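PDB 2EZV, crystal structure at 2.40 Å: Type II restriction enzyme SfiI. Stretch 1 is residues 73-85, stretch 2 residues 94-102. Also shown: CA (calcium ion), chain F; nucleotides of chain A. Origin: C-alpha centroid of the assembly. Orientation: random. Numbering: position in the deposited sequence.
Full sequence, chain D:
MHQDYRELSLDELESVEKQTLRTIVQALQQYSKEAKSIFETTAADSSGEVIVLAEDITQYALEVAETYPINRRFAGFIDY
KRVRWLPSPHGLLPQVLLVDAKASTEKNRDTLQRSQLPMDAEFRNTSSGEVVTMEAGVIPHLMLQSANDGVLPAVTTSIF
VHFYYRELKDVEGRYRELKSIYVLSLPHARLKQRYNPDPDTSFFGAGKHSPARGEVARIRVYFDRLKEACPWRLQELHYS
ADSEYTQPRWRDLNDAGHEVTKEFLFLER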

# COMPACT_ATOMS: atom_id res chain seq x y z
N ARG D 73 10.99 -3.82 -11.68
CA ARG D 73 9.81 -4.28 -12.41
C ARG D 73 10.20 -4.67 -13.82
O ARG D 73 11.21 -4.20 -14.35
CB ARG D 73 8.77 -3.16 -12.49
CG ARG D 73 8.40 -2.55 -11.15
CD ARG D 73 7.86 -1.14 -11.34
NE ARG D 73 8.63 -0.16 -10.58
CZ ARG D 73 9.94 0.02 -10.71
NH1 ARG D 73 10.62 -0.72 -11.56
NH2 ARG D 73 10.57 0.95 -9.99
N PHE D 74 9.39 -5.54 -14.43
CA PHE D 74 9.62 -5.96 -15.81
C PHE D 74 8.28 -6.28 -16.47
O PHE D 74 7.31 -6.61 -15.79
CB PHE D 74 10.56 -7.17 -15.86
CG PHE D 74 9.99 -8.40 -15.19
CD1 PHE D 74 9.13 -9.25 -15.89
CD2 PHE D 74 10.31 -8.70 -13.87
CE1 PHE D 74 8.59 -10.37 -15.28
CE2 PHE D 74 9.77 -9.82 -13.25
CZ PHE D 74 8.91 -10.66 -13.96
N ALA D 75 8.23 -6.16 -17.79
CA ALA D 75 7.01 -6.46 -18.54
C ALA D 75 7.14 -7.86 -19.15
O ALA D 75 8.24 -8.31 -19.46
CB ALA D 75 6.79 -5.42 -19.62
N GLY D 76 6.01 -8.54 -19.32
CA GLY D 76 6.04 -9.88 -19.87
C GLY D 76 4.64 -10.46 -19.87
O GLY D 76 3.74 -9.90 -19.24
N PHE D 77 4.43 -11.58 -20.57
CA PHE D 77 3.09 -12.17 -20.64
C PHE D 77 2.56 -12.83 -19.38
O PHE D 77 1.37 -13.13 -19.29
CB PHE D 77 3.00 -13.15 -21.81
CG PHE D 77 3.23 -12.51 -23.15
CD1 PHE D 77 4.51 -12.28 -23.62
CD2 PHE D 77 2.14 -12.11 -23.93
CE1 PHE D 77 4.73 -11.66 -24.85
CE2 PHE D 77 2.34 -11.49 -25.16
CZ PHE D 77 3.64 -11.27 -25.62
N ILE D 78 3.44 -13.05 -18.40
CA ILE D 78 3.00 -13.64 -17.15
C ILE D 78 1.99 -12.68 -16.53
O ILE D 78 2.23 -11.48 -16.45
CB ILE D 78 4.19 -13.90 -16.21
CG1 ILE D 78 5.07 -15.00 -16.82
CG2 ILE D 78 3.69 -14.33 -14.83
CD1 ILE D 78 6.22 -15.47 -15.94
N ASP D 79 0.85 -13.23 -16.12
CA ASP D 79 -0.24 -12.46 -15.53
C ASP D 79 0.10 -11.63 -14.30
O ASP D 79 -0.13 -10.43 -14.28
CB ASP D 79 -1.40 -13.40 -15.18
CG ASP D 79 -1.90 -14.19 -16.37
OD1 ASP D 79 -2.18 -13.58 -17.42
OD2 ASP D 79 -2.02 -15.43 -16.26
N TYR D 80 0.63 -12.28 -13.27
CA TYR D 80 0.96 -11.60 -12.02
C TYR D 80 2.44 -11.80 -11.68
O TYR D 80 2.92 -12.93 -11.63
CB TYR D 80 0.07 -12.17 -10.91
CG TYR D 80 0.24 -11.50 -9.57
CD1 TYR D 80 -0.60 -10.46 -9.18
CD2 TYR D 80 1.23 -11.92 -8.69
CE1 TYR D 80 -0.45 -9.84 -7.95
CE2 TYR D 80 1.39 -11.32 -7.45
CZ TYR D 80 0.54 -10.28 -7.08
OH TYR D 80 0.68 -9.70 -5.84
N LYS D 81 3.16 -10.70 -11.46
CA LYS D 81 4.58 -10.79 -11.14
C LYS D 81 5.01 -9.68 -10.20
O LYS D 81 4.51 -8.57 -10.27
CB LYS D 81 5.42 -10.73 -12.43
N ARG D 82 5.95 -10.00 -9.31
CA ARG D 82 6.46 -9.02 -8.36
C ARG D 82 7.84 -9.46 -7.89
O ARG D 82 8.03 -10.62 -7.55
CB ARG D 82 5.54 -8.90 -7.13
CG ARG D 82 4.17 -8.24 -7.37
CD ARG D 82 4.28 -6.79 -7.86
NE ARG D 82 2.95 -6.19 -8.02
CZ ARG D 82 2.72 -4.95 -8.47
NH1 ARG D 82 3.72 -4.15 -8.81
NH2 ARG D 82 1.46 -4.52 -8.57
N VAL D 83 8.79 -8.54 -7.92
CA VAL D 83 10.15 -8.81 -7.44
C VAL D 83 10.07 -8.35 -5.98
O VAL D 83 9.70 -7.20 -5.72
CB VAL D 83 11.20 -7.97 -8.19
CG1 VAL D 83 12.61 -8.34 -7.70
CG2 VAL D 83 11.06 -8.18 -9.70
N ARG D 84 10.41 -9.23 -5.04
CA ARG D 84 10.28 -8.90 -3.62
C ARG D 84 11.26 -9.68 -2.75
O ARG D 84 11.96 -10.56 -3.23
CB ARG D 84 8.86 -9.26 -3.18
CG ARG D 84 8.63 -10.78 -3.27
CD ARG D 84 7.21 -11.25 -3.03
NE ARG D 84 7.21 -12.70 -2.86
CZ ARG D 84 6.14 -13.45 -2.60
NH1 ARG D 84 4.94 -12.90 -2.49
NH2 ARG D 84 6.29 -14.76 -2.41
N TRP D 85 11.29 -9.34 -1.46
CA TRP D 85 12.14 -10.04 -0.50
C TRP D 85 11.21 -11.02 0.23
O TRP D 85 10.14 -10.64 0.69
CB TRP D 85 12.73 -9.09 0.55
CG TRP D 85 13.78 -8.16 0.07
CD1 TRP D 85 13.65 -6.82 -0.16
CD2 TRP D 85 15.17 -8.47 -0.15
NE1 TRP D 85 14.87 -6.27 -0.49
CE2 TRP D 85 15.82 -7.26 -0.49
CE3 TRP D 85 15.92 -9.65 -0.08
CZ2 TRP D 85 17.19 -7.20 -0.76
CZ3 TRP D 85 17.29 -9.59 -0.35
CH2 TRP D 85 17.91 -8.36 -0.68
N PRO D 94 15.70 -12.77 -2.01
CA PRO D 94 15.18 -11.91 -3.08
C PRO D 94 14.40 -12.89 -3.98
O PRO D 94 14.89 -13.99 -4.29
CB PRO D 94 16.45 -11.36 -3.72
CG PRO D 94 17.45 -12.48 -3.51
CD PRO D 94 17.17 -12.88 -2.08
N GLN D 95 13.20 -12.51 -4.40
CA GLN D 95 12.39 -13.42 -5.21
C GLN D 95 11.53 -12.75 -6.27
O GLN D 95 11.04 -11.64 -6.09
CB GLN D 95 11.50 -14.23 -4.27
CG GLN D 95 10.42 -15.09 -4.92
CD GLN D 95 9.51 -15.76 -3.88
OE1 GLN D 95 8.83 -15.08 -3.10
NE2 GLN D 95 9.49 -17.09 -3.87
N VAL D 96 11.37 -13.44 -7.40
CA VAL D 96 10.52 -12.96 -8.48
C VAL D 96 9.30 -13.89 -8.46
O VAL D 96 9.37 -15.02 -8.94
CB VAL D 96 11.20 -13.09 -9.86
CG1 VAL D 96 10.25 -12.63 -10.95
CG2 VAL D 96 12.46 -12.24 -9.91
N LEU D 97 8.20 -13.44 -7.87
CA LEU D 97 7.01 -14.28 -7.82
C LEU D 97 6.31 -14.25 -9.16
O LEU D 97 5.99 -13.17 -9.67
CB LEU D 97 6.03 -13.81 -6.73
CG LEU D 97 4.68 -14.56 -6.70
CD1 LEU D 97 4.93 -16.06 -6.64
CD2 LEU D 97 3.85 -14.12 -5.50
N LEU D 98 6.09 -15.43 -9.73
CA LEU D 98 5.42 -15.56 -11.03
C LEU D 98 4.21 -16.47 -10.88
O LEU D 98 4.35 -17.63 -10.48
CB LEU D 98 6.37 -16.19 -12.06
CG LEU D 98 7.37 -15.37 -12.88
CD1 LEU D 98 7.76 -14.12 -12.16
CD2 LEU D 98 8.58 -16.24 -13.20
N VAL D 99 3.03 -15.96 -11.18
CA VAL D 99 1.86 -16.82 -11.10
C VAL D 99 1.01 -16.59 -12.33
O VAL D 99 0.88 -15.47 -12.83
CB VAL D 99 1.05 -16.63 -9.78
CG1 VAL D 99 1.72 -15.62 -8.89
CG2 VAL D 99 -0.38 -16.26 -10.08
N ASP D 100 0.44 -17.68 -12.82
CA ASP D 100 -0.36 -17.60 -14.01
C ASP D 100 -1.75 -18.14 -13.76
O ASP D 100 -1.91 -19.20 -13.18
CB ASP D 100 0.32 -18.39 -15.12
CG ASP D 100 -0.11 -17.94 -16.48
OD1 ASP D 100 -0.92 -18.66 -17.12
OD2 ASP D 100 0.36 -16.85 -16.91
N ALA D 101 -2.75 -17.38 -14.21
CA ALA D 101 -4.14 -17.77 -14.04
C ALA D 101 -4.67 -18.51 -15.28
O ALA D 101 -4.37 -18.13 -16.42
CB ALA D 101 -4.99 -16.53 -13.76
N LYS D 102 -5.45 -19.56 -15.04
CA LYS D 102 -6.04 -20.37 -16.11
C LYS D 102 -7.50 -20.60 -15.79
O LYS D 102 -7.89 -20.68 -14.62
CB LYS D 102 -5.37 -21.75 -16.19
CG LYS D 102 -3.87 -21.78 -16.37
CD LYS D 102 -3.45 -21.27 -17.73
CE LYS D 102 -1.95 -21.48 -17.94
NZ LYS D 102 -1.49 -20.98 -19.27
CA CA F . -2.57 -17.06 -18.24
P DG A 14 -7.19 -19.91 -20.39
OP1 DG A 14 -7.76 -19.16 -19.24
OP2 DG A 14 -5.85 -20.54 -20.28
O5' DG A 14 -8.22 -21.04 -20.79
C5' DG A 14 -8.08 -21.70 -22.03
C4' DG A 14 -9.44 -21.96 -22.65
O4' DG A 14 -9.25 -21.99 -24.07
C3' DG A 14 -10.03 -23.31 -22.27
O3' DG A 14 -11.45 -23.26 -22.43
C2' DG A 14 -9.42 -24.22 -23.31
C1' DG A 14 -9.36 -23.32 -24.54
N9 DG A 14 -8.22 -23.57 -25.42
C8 DG A 14 -6.88 -23.42 -25.13
N7 DG A 14 -6.11 -23.75 -26.13
C5 DG A 14 -6.99 -24.13 -27.13
C6 DG A 14 -6.75 -24.60 -28.45
O6 DG A 14 -5.67 -24.77 -29.01
N1 DG A 14 -7.94 -24.87 -29.12
C2 DG A 14 -9.20 -24.71 -28.59
N2 DG A 14 -10.23 -25.03 -29.39
N3 DG A 14 -9.44 -24.28 -27.37
C4 DG A 14 -8.30 -24.02 -26.70

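On the sheet face carrying Val-83, Val-96 and Leu-98, apolar packing is tightest where Ile-78 CD1 meets Leu-98 CG at 3.3 Å; the loop preceding the first strand also brings the edge of the Phe-74 ring to Val-96, CE2 to CG1 3.7 Å. Farther along this face, Trp-85 CZ3 lies 3.7 Å from Pro-94 CD. On the other face, Tyr-80 CD2 touches Val-99 CG1 at 3.7 Å, and Leu-97 CD2 lies near the edge of the Tyr-80 ring and over one face of the Arg-84 guanidinium. That guanidinium presents its edge to Gln-95, so NE and NH2 of Arg-84 both donate to Gln-95 OE1, at 2.9 and 2.7 Å. Paired backbone hydrogen bonds join the antiparallel strands at Tyr-80 with Val-99, Arg-82 with Leu-97 and Arg-84 with Gln-95; the two stretches together bury 848 Å², and the shortest of these bonds is Gln-95 N to Arg-84 O, 2.6 Å. At the polar edge, Ala-101 N donates to Asp-79 OD2 (2.9 Å). Asp-79 OD2 also lies 2.8 Å from Asp-100 OD2, a pair of acceptors without a hydrogen bond. The calcium ion is bound by Asp-79 OD2 and Asp-100 OD1, each at 2.6 Å, and by Ala-101 O at 2.8 Å. Lys-102 NZ forms a salt bridge with Asp-100 OD1 (3.2 Å).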